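Long-range contact in putative uncharacterized protein TTHB189 (Thermus thermophilus, PDB 2ZCA), which belongs to the Cse2 (CasB) family of type I-E CRISPR systems and probably takes part in adaptive immunity against mobile genetic elements: residues 81-90 against 148-156. Residues are numbered along the deposited sequence; the frame is centred on the assembly and turned at random.
Sequences TLARALWEKA and RWAREYYGA
Y153 enters helix 82-90 as a knob into the hole made by A83, L86, W87 and A90. Its CG lies anti to the backbone N (chi1 -176°), which carries the ring across the neighbouring helix until OH is 3.2 Å from A90 CB. W87 meets this ring edge-to-face, its five-membered ring supplying the edge, with planes at 83° and centroids 5.1 Å apart; W87 CB adds a CH-pi contact over the same phenol. The indole is packed further by A156, whose O lies over one of its faces and whose CB comes to 3.7 Å from W87 CD2. F100 of helix 96-104 stacks on Y153. Smaller apolar contacts continue toward W149: A83 CB nears W149 CB, and L82 CD2 lies 4.0 Å from W149 CH2.

The polar contacts centre on E152. T81 OG1 donates to E152 OE1 (2.9 Å) from above the carboxylate plane, while accepting from R84 N as N-cap of helix 82-90. A83 N reaches the same OE1 through water 1, so both first-turn N-H groups have acceptors. R148 grips OE2 side-on through NE (2.9 Å) and NH1, both from one face of the carboxylate; D134 also pairs with R148. Water 2 links R84 NE to E152 O, and R84 NH1 donates to G79 O.

With axes 7.8 Å apart at closest approach, two helices running in the same general sense but inclined at 37° are joined by a single aromatic knob, which ties helix 82-90 to the last modelled helix, 144-155, in the all-helical Cse2 fold.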
loop_
_atom_site.group_PDB
_atom_site.type_symbol
_atom_site.label_atom_id
_atom_site.label_comp_id
_atom_site.label_asym_id
_atom_site.label_seq_id
_atom_site.Cartn_x
_atom_site.Cartn_y
_atom_site.Cartn_z
ATOM N N THR A 81 -10.305 -0.209 4.757
ATOM C CA THR A 81 -8.946 -0.738 4.856
ATOM C C THR A 81 -8.793 -2.016 4.057
ATOM O O THR A 81 -9.780 -2.682 3.736
ATOM C CB THR A 81 -8.568 -1.042 6.315
ATOM O OG1 THR A 81 -9.382 -2.116 6.800
ATOM C CG2 THR A 81 -8.778 0.183 7.186
ATOM N N LEU A 82 -7.549 -2.360 3.735
ATOM C CA LEU A 82 -7.286 -3.571 2.980
ATOM C C LEU A 82 -7.863 -4.779 3.712
ATOM O O LEU A 82 -8.422 -5.677 3.087
ATOM C CB LEU A 82 -5.777 -3.761 2.772
ATOM C CG LEU A 82 -5.364 -5.036 2.023
ATOM C CD1 LEU A 82 -6.126 -5.146 0.705
ATOM C CD2 LEU A 82 -3.866 -5.009 1.761
ATOM N N ALA A 83 -7.742 -4.796 5.040
ATOM C CA ALA A 83 -8.264 -5.915 5.822
ATOM C C ALA A 83 -9.771 -6.053 5.643
ATOM O O ALA A 83 -10.282 -7.162 5.499
ATOM C CB ALA A 83 -7.929 -5.737 7.304
ATOM N N ARG A 84 -10.482 -4.928 5.665
ATOM C CA ARG A 84 -11.927 -4.957 5.484
ATOM C C ARG A 84 -12.265 -5.382 4.055
ATOM O O ARG A 84 -13.191 -6.161 3.832
ATOM C CB ARG A 84 -12.526 -3.582 5.803
ATOM C CG ARG A 84 -12.508 -3.271 7.301
ATOM C CD ARG A 84 -12.751 -1.800 7.625
ATOM N NE ARG A 84 -12.721 -1.572 9.070
ATOM C CZ ARG A 84 -12.676 -0.373 9.646
ATOM N NH1 ARG A 84 -12.653 0.728 8.904
ATOM N NH2 ARG A 84 -12.651 -0.275 10.970
ATOM N N ALA A 85 -11.500 -4.884 3.089
ATOM C CA ALA A 85 -11.727 -5.237 1.692
ATOM C C ALA A 85 -11.494 -6.728 1.469
ATOM O O ALA A 85 -12.169 -7.351 0.643
ATOM C CB ALA A 85 -10.807 -4.421 0.786
ATOM N N LEU A 86 -10.532 -7.299 2.191
ATOM C CA LEU A 86 -10.244 -8.722 2.063
ATOM C C LEU A 86 -11.381 -9.547 2.654
ATOM O O LEU A 86 -11.743 -10.590 2.110
ATOM C CB LEU A 86 -8.917 -9.073 2.747
ATOM C CG LEU A 86 -7.660 -8.701 1.944
ATOM C CD1 LEU A 86 -6.411 -8.805 2.815
ATOM C CD2 LEU A 86 -7.548 -9.623 0.731
ATOM N N TRP A 87 -11.945 -9.087 3.766
ATOM C CA TRP A 87 -13.056 -9.811 4.375
ATOM C C TRP A 87 -14.218 -9.877 3.385
ATOM O O TRP A 87 -14.846 -10.922 3.215
ATOM C CB TRP A 87 -13.535 -9.121 5.655
ATOM C CG TRP A 87 -14.702 -9.828 6.273
ATOM C CD1 TRP A 87 -14.660 -10.920 7.090
ATOM C CD2 TRP A 87 -16.087 -9.547 6.051
ATOM N NE1 TRP A 87 -15.934 -11.340 7.387
ATOM C CE2 TRP A 87 -16.830 -10.515 6.762
ATOM C CE3 TRP A 87 -16.775 -8.572 5.316
ATOM C CZ2 TRP A 87 -18.229 -10.538 6.759
ATOM C CZ3 TRP A 87 -18.167 -8.595 5.312
ATOM C CH2 TRP A 87 -18.877 -9.573 6.032
ATOM N N GLU A 88 -14.500 -8.757 2.729
ATOM C CA GLU A 88 -15.593 -8.700 1.770
ATOM C C GLU A 88 -15.343 -9.662 0.622
ATOM O O GLU A 88 -16.259 -10.334 0.152
ATOM C CB GLU A 88 -15.765 -7.264 1.253
ATOM C CG GLU A 88 -16.159 -6.296 2.358
ATOM C CD GLU A 88 -16.353 -4.872 1.882
ATOM O OE1 GLU A 88 -16.762 -4.030 2.710
ATOM O OE2 GLU A 88 -16.104 -4.590 0.691
ATOM N N LYS A 89 -14.090 -9.741 0.189
ATOM C CA LYS A 89 -13.709 -10.632 -0.897
ATOM C C LYS A 89 -13.822 -12.092 -0.455
ATOM O O LYS A 89 -14.179 -12.962 -1.245
ATOM C CB LYS A 89 -12.267 -10.337 -1.328
ATOM C CG LYS A 89 -11.738 -11.225 -2.447
ATOM C CD LYS A 89 -12.437 -10.948 -3.765
ATOM C CE LYS A 89 -11.825 -11.768 -4.890
ATOM N NZ LYS A 89 -12.507 -11.523 -6.191
ATOM N N ALA A 90 -13.531 -12.351 0.816
ATOM C CA ALA A 90 -13.576 -13.712 1.355
ATOM C C ALA A 90 -14.976 -14.314 1.461
ATOM O O ALA A 90 -15.125 -15.539 1.535
ATOM C CB ALA A 90 -12.898 -13.747 2.723
ATOM N N ARG A 148 -4.270 -5.401 14.681
ATOM C CA ARG A 148 -5.381 -4.506 14.360
ATOM C C ARG A 148 -6.039 -4.916 13.045
ATOM O O ARG A 148 -7.254 -4.778 12.885
ATOM C CB ARG A 148 -4.911 -3.051 14.266
ATOM C CG ARG A 148 -6.030 -2.040 14.520
ATOM C CD ARG A 148 -5.700 -0.666 13.953
ATOM N NE ARG A 148 -5.870 -0.641 12.503
ATOM C CZ ARG A 148 -4.917 -0.304 11.639
ATOM N NH1 ARG A 148 -5.171 -0.312 10.336
ATOM N NH2 ARG A 148 -3.713 0.039 12.078
ATOM N N TRP A 149 -5.244 -5.412 12.101
ATOM C CA TRP A 149 -5.806 -5.854 10.830
ATOM C C TRP A 149 -6.729 -7.034 11.113
ATOM O O TRP A 149 -7.818 -7.138 10.548
ATOM C CB TRP A 149 -4.692 -6.268 9.862
ATOM C CG TRP A 149 -4.087 -5.109 9.133
ATOM C CD1 TRP A 149 -3.950 -3.830 9.593
ATOM C CD2 TRP A 149 -3.509 -5.128 7.822
ATOM N NE1 TRP A 149 -3.320 -3.050 8.649
ATOM C CE2 TRP A 149 -3.039 -3.822 7.552
ATOM C CE3 TRP A 149 -3.341 -6.122 6.849
ATOM C CZ2 TRP A 149 -2.411 -3.483 6.347
ATOM C CZ3 TRP A 149 -2.717 -5.783 5.648
ATOM C CH2 TRP A 149 -2.261 -4.473 5.411
ATOM N N ALA A 150 -6.289 -7.920 11.999
ATOM C CA ALA A 150 -7.096 -9.076 12.358
ATOM C C ALA A 150 -8.409 -8.593 12.970
ATOM O O ALA A 150 -9.470 -9.154 12.699
ATOM C CB ALA A 150 -6.343 -9.961 13.344
ATOM N N ARG A 151 -8.329 -7.542 13.784
ATOM C CA ARG A 151 -9.509 -6.961 14.426
ATOM C C ARG A 151 -10.472 -6.406 13.374
ATOM O O ARG A 151 -11.687 -6.590 13.465
ATOM C CB ARG A 151 -9.094 -5.826 15.369
ATOM C CG ARG A 151 -10.232 -5.257 16.221
ATOM C CD ARG A 151 -9.788 -4.007 16.983
ATOM N NE ARG A 151 -9.670 -2.846 16.102
ATOM C CZ ARG A 151 -9.027 -1.724 16.417
ATOM N NH1 ARG A 151 -8.434 -1.604 17.596
ATOM N NH2 ARG A 151 -8.982 -0.718 15.553
ATOM N N GLU A 152 -9.925 -5.721 12.373
ATOM C CA GLU A 152 -10.748 -5.147 11.312
ATOM C C GLU A 152 -11.396 -6.235 10.458
ATOM O O GLU A 152 -12.565 -6.128 10.078
ATOM C CB GLU A 152 -9.900 -4.235 10.416
ATOM C CG GLU A 152 -9.120 -3.169 11.168
ATOM C CD GLU A 152 -8.287 -2.286 10.251
ATOM O OE1 GLU A 152 -7.903 -2.751 9.154
ATOM O OE2 GLU A 152 -8.001 -1.133 10.637
ATOM N N TYR A 153 -10.636 -7.283 10.157
ATOM C CA TYR A 153 -11.138 -8.378 9.337
ATOM C C TYR A 153 -12.258 -9.147 10.037
ATOM O O TYR A 153 -13.370 -9.255 9.517
ATOM C CB TYR A 153 -9.989 -9.325 8.985
ATOM C CG TYR A 153 -10.356 -10.456 8.052
ATOM C CD1 TYR A 153 -10.982 -11.609 8.528
ATOM C CD2 TYR A 153 -10.063 -10.381 6.687
ATOM C CE1 TYR A 153 -11.302 -12.662 7.671
ATOM C CE2 TYR A 153 -10.379 -11.428 5.821
ATOM C CZ TYR A 153 -10.997 -12.565 6.322
ATOM O OH TYR A 153 -11.301 -13.609 5.480
ATOM N N TYR A 154 -11.969 -9.682 11.218
ATOM C CA TYR A 154 -12.979 -10.441 11.945
ATOM C C TYR A 154 -14.085 -9.555 12.501
ATOM O O TYR A 154 -15.166 -10.035 12.840
ATOM C CB TYR A 154 -12.305 -11.259 13.047
ATOM C CG TYR A 154 -11.426 -12.333 12.455
ATOM C CD1 TYR A 154 -11.985 -13.413 11.766
ATOM C CD2 TYR A 154 -10.038 -12.223 12.490
ATOM C CE1 TYR A 154 -11.179 -14.348 11.118
ATOM C CE2 TYR A 154 -9.226 -13.150 11.845
ATOM C CZ TYR A 154 -9.802 -14.209 11.159
ATOM O OH TYR A 154 -8.999 -15.112 10.495
ATOM N N GLY A 155 -13.821 -8.256 12.568
ATOM C CA GLY A 155 -14.822 -7.332 13.064
ATOM C C GLY A 155 -15.844 -6.991 11.992
ATOM O O GLY A 155 -16.987 -6.645 12.300
ATOM N N ALA A 156 -15.439 -7.093 10.729
ATOM C CA ALA A 156 -16.332 -6.787 9.619
ATOM C C ALA A 156 -17.434 -7.837 9.499
ATOM O O ALA A 156 -17.200 -8.997 9.903
ATOM C CB ALA A 156 -15.536 -6.709 8.315
HETATM O O HOH W 1 -6.089 -3.128 7.009
HETATM O O HOH W 2 -13.971 -3.618 10.331
#